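Trp Repressor Binding Protein (Bacillus subtilis, PDB 1RLI) is a putative NAD(P)H-dependent oxidoreductase of the SsuE family that is expected to use FMN as its cofactor. Local coordinates at residues A7-G12 / G88-F93; L75-P80 / M146-K151. One frame throughout, in Å; residues are numbered along the deposited sequence.

Contact 1: A7-G12 / G88-F93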
loop_
_atom_site.group_PDB
_atom_site.type_symbol
_atom_site.label_atom_id
_atom_site.label_comp_id
_atom_site.label_asym_id
_atom_site.label_seq_id
_atom_site.Cartn_x
_atom_site.Cartn_y
_atom_site.Cartn_z
ATOM N N ALA D 7 -6.771 12.758 -23.325
ATOM C CA ALA D 7 -5.836 13.799 -22.922
ATOM C C ALA D 7 -4.672 13.145 -22.195
ATOM O O ALA D 7 -4.871 12.200 -21.432
ATOM C CB ALA D 7 -6.513 14.797 -21.981
ATOM N N VAL D 8 -3.465 13.618 -22.474
ATOM C CA VAL D 8 -2.297 13.134 -21.771
ATOM C C VAL D 8 -1.832 14.334 -20.972
ATOM O O VAL D 8 -1.521 15.382 -21.545
ATOM C CB VAL D 8 -1.157 12.700 -22.707
ATOM C CG1 VAL D 8 0.084 12.405 -21.870
ATOM C CG2 VAL D 8 -1.551 11.472 -23.482
ATOM N N ILE D 9 -1.823 14.188 -19.652
ATOM C CA ILE D 9 -1.397 15.259 -18.750
ATOM C C ILE D 9 0.013 14.890 -18.337
ATOM O O ILE D 9 0.230 14.002 -17.500
ATOM C CB ILE D 9 -2.317 15.322 -17.525
ATOM C CG1 ILE D 9 -3.749 15.605 -17.999
ATOM C CG2 ILE D 9 -1.838 16.397 -16.559
ATOM C CD1 ILE D 9 -4.769 15.394 -16.952
ATOM N N ASN D 10 0.971 15.592 -18.924
ATOM C CA ASN D 10 2.374 15.296 -18.696
ATOM C C ASN D 10 3.018 16.191 -17.647
ATOM O O ASN D 10 3.166 17.392 -17.862
ATOM C CB ASN D 10 3.103 15.436 -20.031
ATOM C CG ASN D 10 4.507 14.913 -19.983
ATOM O OD1 ASN D 10 5.116 14.840 -18.923
ATOM N ND2 ASN D 10 5.043 14.554 -21.149
ATOM N N GLY D 11 3.407 15.587 -16.519
ATOM C CA GLY D 11 4.038 16.328 -15.445
ATOM C C GLY D 11 5.529 16.060 -15.400
ATOM O O GLY D 11 6.184 16.282 -14.385
ATOM N N GLY D 12 6.072 15.578 -16.509
ATOM C CA GLY D 12 7.497 15.307 -16.545
ATOM C C GLY D 12 8.193 16.363 -17.374
ATOM O O GLY D 12 7.810 17.534 -17.361
ATOM N N GLY D 88 6.471 17.517 -8.863
ATOM C CA GLY D 88 5.987 18.715 -8.203
ATOM C C GLY D 88 4.880 19.349 -9.036
ATOM O O GLY D 88 3.876 19.818 -8.492
ATOM N N THR D 89 5.038 19.375 -10.357
ATOM C CA THR D 89 3.998 19.979 -11.188
ATOM C C THR D 89 2.676 19.228 -11.128
ATOM O O THR D 89 1.625 19.850 -11.031
ATOM C CB THR D 89 4.427 20.098 -12.661
ATOM O OG1 THR D 89 4.822 18.815 -13.161
ATOM C CG2 THR D 89 5.598 21.078 -12.795
ATOM N N LEU D 90 2.706 17.894 -11.165
ATOM C CA LEU D 90 1.441 17.160 -11.128
ATOM C C LEU D 90 0.793 17.249 -9.756
ATOM O O LEU D 90 -0.446 17.295 -9.650
ATOM C CB LEU D 90 1.625 15.683 -11.529
ATOM C CG LEU D 90 0.320 14.868 -11.652
ATOM C CD1 LEU D 90 -0.632 15.535 -12.666
ATOM C CD2 LEU D 90 0.629 13.440 -12.108
ATOM N N LYS D 91 1.602 17.281 -8.700
ATOM C CA LYS D 91 1.064 17.390 -7.330
ATOM C C LYS D 91 0.340 18.734 -7.133
ATOM O O LYS D 91 -0.766 18.766 -6.590
ATOM C CB LYS D 91 2.193 17.237 -6.299
ATOM C CG LYS D 91 1.819 17.565 -4.854
ATOM C CD LYS D 91 0.727 16.656 -4.329
ATOM C CE LYS D 91 0.512 16.896 -2.829
ATOM N NZ LYS D 91 -0.732 16.213 -2.367
ATOM N N LEU D 92 0.929 19.840 -7.600
ATOM C CA LEU D 92 0.266 21.134 -7.434
ATOM C C LEU D 92 -0.979 21.223 -8.320
ATOM O O LEU D 92 -1.969 21.883 -7.957
ATOM C CB LEU D 92 1.238 22.292 -7.745
ATOM C CG LEU D 92 2.020 22.820 -6.528
ATOM C CD1 LEU D 92 2.811 21.681 -5.856
ATOM C CD2 LEU D 92 2.944 23.958 -6.970
ATOM N N PHE D 93 -0.943 20.549 -9.474
ATOM C CA PHE D 93 -2.091 20.539 -10.393
ATOM C C PHE D 93 -3.272 19.808 -9.743
ATOM O O PHE D 93 -4.388 20.335 -9.655
ATOM C CB PHE D 93 -1.713 19.823 -11.692
ATOM C CG PHE D 93 -2.857 19.698 -12.657
ATOM C CD1 PHE D 93 -3.334 20.821 -13.341
ATOM C CD2 PHE D 93 -3.472 18.467 -12.863
ATOM C CE1 PHE D 93 -4.422 20.710 -14.229
ATOM C CE2 PHE D 93 -4.559 18.341 -13.748
ATOM C CZ PHE D 93 -5.031 19.473 -14.434
HETATM O O HOH W 1 5.999 19.050 -15.625
#
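The phenyl ring of F93 receives I9 obliquely, the methyl CD1 of I9 standing 4.4 Å from CE2 of F93. W97 packs against the same ring edge-to-face, and Y62 meets it with the planes at about 60°. N10 leaves the strand with its CB directed away from the helix, and its amide, a second flat group, serves the backbone just beyond the strand. Its OD1 accepts from the backbone N of G12 at 2.7 Å, an Asx turn in which the N-H...O angle is 157° and the donor lies in the carbonyl plane; ND2 is taken up by D20. Beside the ring, CG2 of I9 touches CD1 of L90 at 4.2 Å, the two side chains crossing at about a right angle.

Toward the C-terminal end of the strand the backbones draw close, with CA of G11 5.1 Å from CA of L90. The torsion of T89 (chi1 55°) sets OG1 between its own N and carbonyl carbon. OG1 of T89 comes within 3.1 Å of G11 O, but at an angle too poor for a hydrogen bond. S87 OG is hydrogen-bonded to G11 O, to T89 OG1 and to L90 N, while a water accepts from T89 OG1 at 2.7 Å and donates to G12 O at 2.9 Å. The contact divides its work: hydrophobic contacts seat helix 88-95 on strand 6-10, whereas a serine and a water tie the helix start to G11 and G12, just after that strand, a position consistent with the FMN phosphate loop of flavodoxin-like relatives.

Contact 2: L75-P80 / M146-K151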
loop_
_atom_site.group_PDB
_atom_site.type_symbol
_atom_site.label_atom_id
_atom_site.label_comp_id
_atom_site.label_asym_id
_atom_site.label_seq_id
_atom_site.Cartn_x
_atom_site.Cartn_y
_atom_site.Cartn_z
ATOM N N LEU D 75 -8.401 10.145 -19.514
ATOM C CA LEU D 75 -7.289 10.972 -19.048
ATOM C C LEU D 75 -6.097 10.107 -18.670
ATOM O O LEU D 75 -6.245 9.181 -17.867
ATOM C CB LEU D 75 -7.696 11.786 -17.818
ATOM C CG LEU D 75 -8.930 12.688 -17.914
ATOM C CD1 LEU D 75 -9.069 13.467 -16.586
ATOM C CD2 LEU D 75 -8.791 13.637 -19.093
ATOM N N ILE D 76 -4.926 10.421 -19.228
ATOM C CA ILE D 76 -3.697 9.696 -18.912
ATOM C C ILE D 76 -2.759 10.628 -18.159
ATOM O O ILE D 76 -2.318 11.643 -18.686
ATOM C CB ILE D 76 -2.987 9.177 -20.190
ATOM C CG1 ILE D 76 -3.928 8.208 -20.905
ATOM C CG2 ILE D 76 -1.681 8.462 -19.816
ATOM C CD1 ILE D 76 -3.444 7.718 -22.258
ATOM N N PHE D 77 -2.479 10.285 -16.904
ATOM C CA PHE D 77 -1.599 11.108 -16.075
ATOM C C PHE D 77 -0.232 10.495 -16.189
ATOM O O PHE D 77 -0.036 9.355 -15.785
ATOM C CB PHE D 77 -2.088 11.074 -14.631
ATOM C CG PHE D 77 -3.395 11.774 -14.433
ATOM C CD1 PHE D 77 -3.432 13.116 -14.081
ATOM C CD2 PHE D 77 -4.595 11.102 -14.656
ATOM C CE1 PHE D 77 -4.657 13.777 -13.956
ATOM C CE2 PHE D 77 -5.809 11.760 -14.533
ATOM C CZ PHE D 77 -5.833 13.103 -14.182
ATOM N N ALA D 78 0.711 11.246 -16.746
ATOM C CA ALA D 78 2.065 10.739 -16.935
ATOM C C ALA D 78 3.022 11.505 -16.048
ATOM O O ALA D 78 3.073 12.737 -16.095
ATOM C CB ALA D 78 2.469 10.879 -18.404
ATOM N N THR D 79 3.818 10.790 -15.264
ATOM C CA THR D 79 4.716 11.503 -14.354
ATOM C C THR D 79 5.980 10.776 -13.963
ATOM O O THR D 79 6.010 9.559 -13.923
ATOM C CB THR D 79 3.996 11.803 -13.013
ATOM O OG1 THR D 79 4.862 12.549 -12.140
ATOM C CG2 THR D 79 3.641 10.463 -12.297
ATOM N N PRO D 80 7.051 11.529 -13.693
ATOM C CA PRO D 80 8.276 10.862 -13.268
ATOM C C PRO D 80 8.016 10.607 -11.786
ATOM O O PRO D 80 7.145 11.257 -11.182
ATOM C CB PRO D 80 9.358 11.923 -13.495
ATOM C CG PRO D 80 8.629 13.211 -13.385
ATOM C CD PRO D 80 7.321 12.917 -14.102
ATOM N N MET D 146 -12.880 11.133 -6.764
ATOM C CA MET D 146 -13.503 11.846 -7.867
ATOM C C MET D 146 -14.504 10.966 -8.606
ATOM O O MET D 146 -15.184 11.440 -9.507
ATOM C CB MET D 146 -12.439 12.345 -8.854
ATOM C CG MET D 146 -11.468 13.384 -8.300
ATOM S SD MET D 146 -12.233 14.940 -7.762
ATOM C CE MET D 146 -12.687 15.714 -9.354
ATOM N N GLY D 147 -14.590 9.696 -8.226
ATOM C CA GLY D 147 -15.513 8.780 -8.882
ATOM C C GLY D 147 -15.023 8.315 -10.235
ATOM O O GLY D 147 -15.752 7.677 -11.000
ATOM N N MET D 148 -13.773 8.631 -10.535
ATOM C CA MET D 148 -13.154 8.261 -11.798
ATOM C C MET D 148 -12.686 6.810 -11.776
ATOM O O MET D 148 -12.107 6.364 -10.795
ATOM C CB MET D 148 -11.955 9.177 -12.040
ATOM C CG MET D 148 -12.323 10.668 -12.005
ATOM S SD MET D 148 -10.895 11.754 -11.814
ATOM C CE MET D 148 -10.031 11.360 -13.393
ATOM N N SER D 149 -12.932 6.081 -12.861
ATOM C CA SER D 149 -12.501 4.695 -12.941
ATOM C C SER D 149 -11.005 4.632 -13.276
ATOM O O SER D 149 -10.562 5.174 -14.278
ATOM C CB SER D 149 -13.295 3.954 -14.017
ATOM O OG SER D 149 -14.674 3.966 -13.701
ATOM N N PHE D 150 -10.251 3.945 -12.428
ATOM C CA PHE D 150 -8.805 3.797 -12.595
ATOM C C PHE D 150 -8.662 2.528 -13.389
ATOM O O PHE D 150 -8.686 1.431 -12.821
ATOM C CB PHE D 150 -8.145 3.656 -11.212
ATOM C CG PHE D 150 -6.646 3.785 -11.224
ATOM C CD1 PHE D 150 -5.951 4.072 -12.396
ATOM C CD2 PHE D 150 -5.930 3.628 -10.044
ATOM C CE1 PHE D 150 -4.530 4.198 -12.379
ATOM C CE2 PHE D 150 -4.542 3.753 -10.014
ATOM C CZ PHE D 150 -3.840 4.037 -11.176
ATOM N N LYS D 151 -8.514 2.702 -14.708
ATOM C CA LYS D 151 -8.455 1.611 -15.679
ATOM C C LYS D 151 -7.136 0.875 -15.871
ATOM O O LYS D 151 -7.140 -0.282 -16.290
ATOM C CB LYS D 151 -8.921 2.125 -17.036
ATOM C CG LYS D 151 -10.363 2.634 -17.049
ATOM C CD LYS D 151 -11.345 1.507 -16.775
ATOM C CE LYS D 151 -12.785 1.952 -17.041
ATOM N NZ LYS D 151 -13.784 0.908 -16.675
#
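M148 reaches toward L75 and F77, and its side chain illustrates how a flexible thioether can reach a strand two places away from the loop that leads into strand 149-157. CB heads for strand 74-80 but is still 6.9 Å from CD1 of L75. CG, lying beside the backbone N, and then SD continue an extended course (chi2 163°), SD ending 5.4 Å from the same CD1 of L75. The bend comes at the last torsion, chi3 64°, which swings the terminal methyl into contact: CE of M148 rests 3.9 Å from CD1 of L75. That methyl also comes up to the rim of the F77 ring, near its plane, with CE of M148 4.4 Å from CE2 of F77. The side chains of L75 and M148 cross at about a right angle, and their closest approach is methyl to methyl.

The contact is small, buried and wholly apolar. Its backbones remain far apart, 9.7 Å between CA of L75 and CA of M148, because strand 117-124 lies between strands 74-80 and 149-157 in the sheet. G147 ends helix 133-146 in a Schellman motif with positive phi, turning the chain toward M148. M113 of helix 109-114 touches both L75 and M148, and F143 of helix 133-146 packs on M148 and F77, joining these two helices to the same face of the sheet.

In the fold
Contacts 1 and 2 have centres 11 Å apart and touch directly. Strands 6-10 and 74-80 are parallel neighbours in the sheet, with probable backbone hydrogen bonds between them, and CD1 of I9 packs 3.4 Å from CE1 of F77. Along the chain the segments alternate: 7-12, 75-80, 88-93, 146-151, so the two pairings interlock. Helix 88-95 follows strand 74-80 and covers strand 6-10, whereas contact 2 reaches across strand 117-124 to the sheet edge. The five parallel strands, in the order 2-1-3-4-5 (33-41, 6-10, 74-80, 117-124, 149-157), are consistent with a flavodoxin-like fold, whose core is thus joined from its first strand to its last.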